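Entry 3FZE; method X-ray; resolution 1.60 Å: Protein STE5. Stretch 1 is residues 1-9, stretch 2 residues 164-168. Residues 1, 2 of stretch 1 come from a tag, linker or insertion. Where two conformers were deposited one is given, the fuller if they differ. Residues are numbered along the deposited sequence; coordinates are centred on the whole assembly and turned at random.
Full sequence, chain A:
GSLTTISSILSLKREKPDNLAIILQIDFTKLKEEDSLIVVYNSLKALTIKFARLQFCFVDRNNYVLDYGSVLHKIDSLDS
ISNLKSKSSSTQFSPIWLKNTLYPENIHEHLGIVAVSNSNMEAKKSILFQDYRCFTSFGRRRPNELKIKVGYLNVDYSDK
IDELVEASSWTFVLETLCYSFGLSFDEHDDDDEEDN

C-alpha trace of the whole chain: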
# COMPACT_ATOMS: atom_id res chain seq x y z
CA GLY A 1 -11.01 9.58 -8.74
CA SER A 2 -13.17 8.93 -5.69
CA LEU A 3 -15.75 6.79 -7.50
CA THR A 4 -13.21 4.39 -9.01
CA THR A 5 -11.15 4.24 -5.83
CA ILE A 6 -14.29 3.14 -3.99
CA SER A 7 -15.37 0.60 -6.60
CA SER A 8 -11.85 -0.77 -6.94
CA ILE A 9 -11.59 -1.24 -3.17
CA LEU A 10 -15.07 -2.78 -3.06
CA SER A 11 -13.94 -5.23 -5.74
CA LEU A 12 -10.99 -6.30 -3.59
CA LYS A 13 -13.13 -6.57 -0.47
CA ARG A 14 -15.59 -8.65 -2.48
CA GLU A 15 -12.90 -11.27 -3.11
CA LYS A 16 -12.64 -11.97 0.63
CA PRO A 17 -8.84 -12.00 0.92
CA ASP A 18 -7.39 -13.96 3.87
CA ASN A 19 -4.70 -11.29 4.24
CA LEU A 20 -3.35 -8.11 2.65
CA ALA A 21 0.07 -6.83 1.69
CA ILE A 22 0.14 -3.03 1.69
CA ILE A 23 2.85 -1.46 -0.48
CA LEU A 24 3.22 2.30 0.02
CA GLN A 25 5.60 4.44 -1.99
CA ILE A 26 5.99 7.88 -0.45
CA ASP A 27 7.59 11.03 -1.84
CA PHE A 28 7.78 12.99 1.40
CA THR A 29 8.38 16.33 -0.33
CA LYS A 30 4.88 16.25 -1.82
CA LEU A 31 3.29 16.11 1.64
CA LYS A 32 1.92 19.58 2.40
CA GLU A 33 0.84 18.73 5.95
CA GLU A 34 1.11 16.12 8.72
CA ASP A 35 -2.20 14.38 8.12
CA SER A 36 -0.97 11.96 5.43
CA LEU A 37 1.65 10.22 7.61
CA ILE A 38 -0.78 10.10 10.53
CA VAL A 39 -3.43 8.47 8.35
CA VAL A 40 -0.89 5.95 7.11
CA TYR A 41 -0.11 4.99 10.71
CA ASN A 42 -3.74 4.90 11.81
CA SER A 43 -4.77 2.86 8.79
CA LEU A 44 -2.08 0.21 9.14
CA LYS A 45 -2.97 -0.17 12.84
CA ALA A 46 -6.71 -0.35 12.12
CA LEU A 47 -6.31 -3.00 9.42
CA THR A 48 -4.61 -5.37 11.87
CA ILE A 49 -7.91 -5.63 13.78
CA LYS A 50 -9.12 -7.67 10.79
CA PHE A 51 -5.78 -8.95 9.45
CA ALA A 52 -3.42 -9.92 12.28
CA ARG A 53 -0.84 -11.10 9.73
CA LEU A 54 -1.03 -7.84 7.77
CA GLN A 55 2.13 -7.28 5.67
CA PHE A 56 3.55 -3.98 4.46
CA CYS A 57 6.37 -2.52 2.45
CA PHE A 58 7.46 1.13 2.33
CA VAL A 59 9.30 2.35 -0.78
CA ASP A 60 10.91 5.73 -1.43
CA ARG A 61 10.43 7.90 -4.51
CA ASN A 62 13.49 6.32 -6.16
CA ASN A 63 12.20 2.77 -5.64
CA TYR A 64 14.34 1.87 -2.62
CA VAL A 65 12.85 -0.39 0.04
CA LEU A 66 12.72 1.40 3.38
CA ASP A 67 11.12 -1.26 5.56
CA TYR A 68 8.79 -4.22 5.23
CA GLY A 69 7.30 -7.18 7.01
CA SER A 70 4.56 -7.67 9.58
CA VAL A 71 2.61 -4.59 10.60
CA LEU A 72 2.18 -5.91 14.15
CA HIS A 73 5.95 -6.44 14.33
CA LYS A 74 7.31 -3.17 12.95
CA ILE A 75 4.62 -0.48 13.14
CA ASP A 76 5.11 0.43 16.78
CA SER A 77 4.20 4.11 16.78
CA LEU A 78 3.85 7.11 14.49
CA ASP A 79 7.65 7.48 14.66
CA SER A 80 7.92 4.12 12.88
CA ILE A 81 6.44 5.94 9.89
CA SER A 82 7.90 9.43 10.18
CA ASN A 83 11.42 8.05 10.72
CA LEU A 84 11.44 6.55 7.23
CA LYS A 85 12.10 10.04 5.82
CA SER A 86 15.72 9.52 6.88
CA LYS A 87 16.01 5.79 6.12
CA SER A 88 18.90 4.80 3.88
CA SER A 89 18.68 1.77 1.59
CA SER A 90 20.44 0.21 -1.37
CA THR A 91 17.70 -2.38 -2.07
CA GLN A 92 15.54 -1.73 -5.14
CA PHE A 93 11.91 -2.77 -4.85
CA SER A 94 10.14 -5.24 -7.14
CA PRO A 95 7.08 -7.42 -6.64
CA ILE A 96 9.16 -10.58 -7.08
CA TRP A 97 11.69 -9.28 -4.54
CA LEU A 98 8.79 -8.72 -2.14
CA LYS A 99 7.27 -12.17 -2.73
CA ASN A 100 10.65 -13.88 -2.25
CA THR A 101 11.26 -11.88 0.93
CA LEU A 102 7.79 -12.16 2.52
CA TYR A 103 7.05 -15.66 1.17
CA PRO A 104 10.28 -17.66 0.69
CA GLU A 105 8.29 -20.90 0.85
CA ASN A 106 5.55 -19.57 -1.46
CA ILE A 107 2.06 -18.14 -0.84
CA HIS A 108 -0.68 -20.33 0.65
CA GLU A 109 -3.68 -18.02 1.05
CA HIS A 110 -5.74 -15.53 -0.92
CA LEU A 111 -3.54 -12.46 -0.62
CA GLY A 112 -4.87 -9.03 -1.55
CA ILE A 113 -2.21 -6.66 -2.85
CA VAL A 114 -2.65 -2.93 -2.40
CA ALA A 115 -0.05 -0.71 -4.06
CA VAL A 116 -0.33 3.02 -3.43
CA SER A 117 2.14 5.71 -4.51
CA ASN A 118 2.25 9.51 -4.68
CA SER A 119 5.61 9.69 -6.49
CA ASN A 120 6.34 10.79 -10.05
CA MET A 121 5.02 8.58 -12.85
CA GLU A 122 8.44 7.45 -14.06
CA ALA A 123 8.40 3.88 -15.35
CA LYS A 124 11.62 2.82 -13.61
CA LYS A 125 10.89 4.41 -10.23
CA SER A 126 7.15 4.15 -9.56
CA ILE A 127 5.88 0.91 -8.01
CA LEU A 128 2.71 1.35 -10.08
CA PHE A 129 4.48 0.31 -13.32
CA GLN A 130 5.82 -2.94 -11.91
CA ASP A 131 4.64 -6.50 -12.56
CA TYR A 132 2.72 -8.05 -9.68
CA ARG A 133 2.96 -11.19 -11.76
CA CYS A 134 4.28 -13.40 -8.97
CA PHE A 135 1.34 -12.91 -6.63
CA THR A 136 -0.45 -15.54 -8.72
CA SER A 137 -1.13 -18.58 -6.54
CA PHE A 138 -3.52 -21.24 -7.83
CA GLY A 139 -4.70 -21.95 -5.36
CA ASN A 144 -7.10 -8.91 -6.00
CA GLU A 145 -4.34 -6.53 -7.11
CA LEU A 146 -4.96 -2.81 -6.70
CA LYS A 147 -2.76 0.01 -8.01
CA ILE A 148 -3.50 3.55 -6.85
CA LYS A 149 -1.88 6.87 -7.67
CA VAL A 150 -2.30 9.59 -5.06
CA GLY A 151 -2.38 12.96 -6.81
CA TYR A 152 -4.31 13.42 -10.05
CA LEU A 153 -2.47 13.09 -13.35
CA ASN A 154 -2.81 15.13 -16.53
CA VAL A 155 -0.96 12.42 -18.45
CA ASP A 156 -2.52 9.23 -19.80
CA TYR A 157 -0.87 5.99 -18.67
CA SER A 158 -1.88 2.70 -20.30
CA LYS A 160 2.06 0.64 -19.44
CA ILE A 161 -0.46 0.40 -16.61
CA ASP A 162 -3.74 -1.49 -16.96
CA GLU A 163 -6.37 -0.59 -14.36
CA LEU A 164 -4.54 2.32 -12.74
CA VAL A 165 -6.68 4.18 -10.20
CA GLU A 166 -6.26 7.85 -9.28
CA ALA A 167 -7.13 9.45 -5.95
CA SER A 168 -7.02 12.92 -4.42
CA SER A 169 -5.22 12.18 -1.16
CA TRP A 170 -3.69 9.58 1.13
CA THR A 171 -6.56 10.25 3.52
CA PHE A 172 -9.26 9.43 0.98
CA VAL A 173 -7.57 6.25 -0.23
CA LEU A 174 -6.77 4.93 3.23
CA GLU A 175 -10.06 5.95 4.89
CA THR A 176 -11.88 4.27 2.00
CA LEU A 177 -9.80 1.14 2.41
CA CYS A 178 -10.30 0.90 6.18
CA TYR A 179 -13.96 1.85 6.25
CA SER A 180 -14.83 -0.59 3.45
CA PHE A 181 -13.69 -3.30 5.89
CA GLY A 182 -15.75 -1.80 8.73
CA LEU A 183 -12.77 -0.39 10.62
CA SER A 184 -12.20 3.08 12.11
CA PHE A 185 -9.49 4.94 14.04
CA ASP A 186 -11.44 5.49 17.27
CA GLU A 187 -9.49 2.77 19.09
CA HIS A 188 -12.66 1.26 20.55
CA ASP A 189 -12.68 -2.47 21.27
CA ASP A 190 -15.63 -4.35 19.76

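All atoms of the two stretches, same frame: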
# COMPACT_ATOMS: atom_id res chain seq x y z
N GLY A 1 -10.42 8.72 -9.75
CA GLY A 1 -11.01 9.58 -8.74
C GLY A 1 -11.67 8.81 -7.61
O GLY A 1 -11.46 7.61 -7.45
N SER A 2 -12.50 9.51 -6.84
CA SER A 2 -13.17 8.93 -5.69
C SER A 2 -14.05 7.72 -6.04
O SER A 2 -13.99 6.68 -5.37
CB SER A 2 -14.00 10.00 -4.98
OG SER A 2 -13.16 11.05 -4.52
N LEU A 3 -14.85 7.86 -7.09
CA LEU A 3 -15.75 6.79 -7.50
C LEU A 3 -15.01 5.49 -7.78
O LEU A 3 -15.37 4.44 -7.25
CB LEU A 3 -16.56 7.20 -8.73
CG LEU A 3 -17.48 6.09 -9.25
CD1 LEU A 3 -18.73 5.95 -8.38
CD2 LEU A 3 -17.85 6.35 -10.69
N THR A 4 -13.96 5.57 -8.60
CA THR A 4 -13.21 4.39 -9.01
C THR A 4 -12.36 3.82 -7.89
O THR A 4 -12.16 2.61 -7.80
CB THR A 4 -12.32 4.66 -10.24
OG1 THR A 4 -11.37 5.68 -9.93
CG2 THR A 4 -13.16 5.08 -11.41
N THR A 5 -11.84 4.70 -7.03
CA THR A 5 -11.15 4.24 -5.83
C THR A 5 -12.08 3.38 -4.99
O THR A 5 -11.72 2.28 -4.57
CB THR A 5 -10.64 5.42 -4.98
OG1 THR A 5 -9.65 6.15 -5.72
CG2 THR A 5 -10.04 4.92 -3.68
N ILE A 6 -13.29 3.88 -4.76
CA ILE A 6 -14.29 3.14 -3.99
C ILE A 6 -14.65 1.81 -4.64
O ILE A 6 -14.63 0.77 -3.98
CB ILE A 6 -15.58 3.98 -3.80
CG1 ILE A 6 -15.29 5.20 -2.92
CG2 ILE A 6 -16.69 3.13 -3.20
CD1 ILE A 6 -16.49 6.14 -2.78
N SER A 7 -14.98 1.83 -5.92
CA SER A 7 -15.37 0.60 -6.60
C SER A 7 -14.22 -0.40 -6.70
O SER A 7 -14.43 -1.60 -6.61
CB SER A 7 -15.99 0.90 -7.98
OG SER A 7 -15.10 1.64 -8.80
N SER A 8 -13.01 0.10 -6.89
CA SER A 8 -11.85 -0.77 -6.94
C SER A 8 -11.65 -1.46 -5.59
O SER A 8 -11.44 -2.68 -5.53
CB SER A 8 -10.59 0.00 -7.34
OG SER A 8 -10.71 0.47 -8.67
N ILE A 9 -11.74 -0.69 -4.51
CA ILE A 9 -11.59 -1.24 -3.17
C ILE A 9 -12.73 -2.21 -2.85
O ILE A 9 -12.52 -3.25 -2.22
CB ILE A 9 -11.47 -0.12 -2.12
CG1 ILE A 9 -10.12 0.59 -2.27
CG2 ILE A 9 -11.62 -0.68 -0.70
CD1 ILE A 9 -10.03 1.90 -1.54
N LEU A 164 -5.04 1.31 -13.66
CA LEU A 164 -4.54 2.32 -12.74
C LEU A 164 -5.72 3.09 -12.15
O LEU A 164 -6.70 3.37 -12.84
CB LEU A 164 -3.58 3.27 -13.46
CG LEU A 164 -3.09 4.48 -12.66
CD1 LEU A 164 -2.19 4.05 -11.51
CD2 LEU A 164 -2.37 5.46 -13.57
N VAL A 165 -5.63 3.42 -10.87
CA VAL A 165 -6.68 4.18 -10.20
C VAL A 165 -6.09 5.44 -9.60
O VAL A 165 -5.04 5.40 -8.96
CB VAL A 165 -7.33 3.35 -9.06
CG1 VAL A 165 -8.25 4.21 -8.22
CG2 VAL A 165 -8.09 2.16 -9.65
N GLU A 166 -6.76 6.57 -9.80
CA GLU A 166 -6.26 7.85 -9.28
C GLU A 166 -7.10 8.36 -8.12
O GLU A 166 -8.32 8.23 -8.11
CB GLU A 166 -6.20 8.91 -10.38
CG GLU A 166 -5.07 8.72 -11.37
CD GLU A 166 -5.12 9.70 -12.53
OE1 GLU A 166 -5.34 10.90 -12.29
OE2 GLU A 166 -4.95 9.26 -13.69
N ALA A 167 -6.43 8.95 -7.13
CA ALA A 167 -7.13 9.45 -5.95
C ALA A 167 -6.56 10.78 -5.50
O ALA A 167 -5.40 11.10 -5.77
CB ALA A 167 -7.06 8.43 -4.83
N SER A 168 -7.38 11.55 -4.78
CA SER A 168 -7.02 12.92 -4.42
C SER A 168 -6.00 13.01 -3.29
O SER A 168 -5.15 13.90 -3.29
CB SER A 168 -8.28 13.71 -4.05
OG SER A 168 -8.88 13.15 -2.90
O HOH W 1 -10.23 10.72 -4.90
O HOH W 2 -8.95 6.94 -11.76

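Residues 2-9 form the start of a helix that continues later in the chain, while residues 165-167 run as a strand beneath its first turns. The helix assignment rests on helical phi/psi values, for example -58°/-49° at Thr-5, and on an unbroken series of i to i+4 backbone hydrogen bonds, from Thr-5 N to Gly-1 O (3.0 Å) through to Ile-9 N to Thr-5 O (3.0 Å). The strand has extended torsions, for example -123°/134° at Val-165. The two axes approach to 7.2 Å, and their N-to-C directions differ by 123°, so the elements cross obliquely, nearer to antiparallel than to parallel. The backbones are closest at the helix N-terminus, where Gly-1 CA lies 4.8 Å from Ala-167 CA; one turn on, Thr-5 CA is 6.3 Å from Val-165 CA.

One direct hydrogen bond links the stretches: Gly-1 N donates to Glu-166 O at 2.7 Å. Gly-1 comes from the expression tag, as does Ser-2, so this bond belongs to the crystallized construct and not to the natural sequence. As the first residue of the deposited sequence, Gly-1 offers an amino terminus to the strand carbonyl. Its own carbonyl points into the helix, where Gly-1 O accepts from Thr-5 N and also from Thr-5 OG1 (2.9 Å). Gly-1 O and Glu-166 O are 3.3 Å apart, but both are acceptors and no bond joins them.

The contact between the stretches is small, 244 Å² summed over both sides and counting backbone as well as side chains, and centres on Val-165, which loses 64 Å², the largest share. Its CA-to-CB bond points toward the helix, and with chi1 at 170° its two methyls reach different helix residues. CG1 lies 3.5 Å from Thr-5 OG1 and 3.8 Å from Thr-4 OG1, whereas CG2 lies 3.3 Å from Ser-8 OG. A branched, apolar residue thus fills the space facing Thr-4, Thr-5 and Ser-8.

That these facing atoms are hydroxyls is less paradoxical than it seems. Ser-8 OG, in the m rotamer, donates to Thr-4 O at 2.7 Å, and Thr-5 OG1, also m, donates to Gly-1 O. With their protons directed to helix carbonyls, both groups can pack against methyls without leaving a donor unsatisfied. Small side chains also suit the close approach: Thr-5, buried and directed sideways, places OG1 3.6 Å from Ala-167 CB, and the single methyl of Ala-167 fits this narrow part of the crossing. Glu-166 contributes mainly through its backbone carbonyl; its side chain starts sideways and its end leads away, with OE1 hydrogen-bonded elsewhere in the structure.

Two waters bridge the stretches by accepting from strand-side amides. Water 2 takes the proton of Glu-166 N at 3.0 Å and hydrogen-bonds Thr-4 OG1 at 3.3 Å; water 1 accepts from Ser-168 N at 3.0 Å and pairs with Ser-2 OG at 3.0 Å, linking the Ser-2 side chain to the Ser-168 backbone, two residues that make no direct contact.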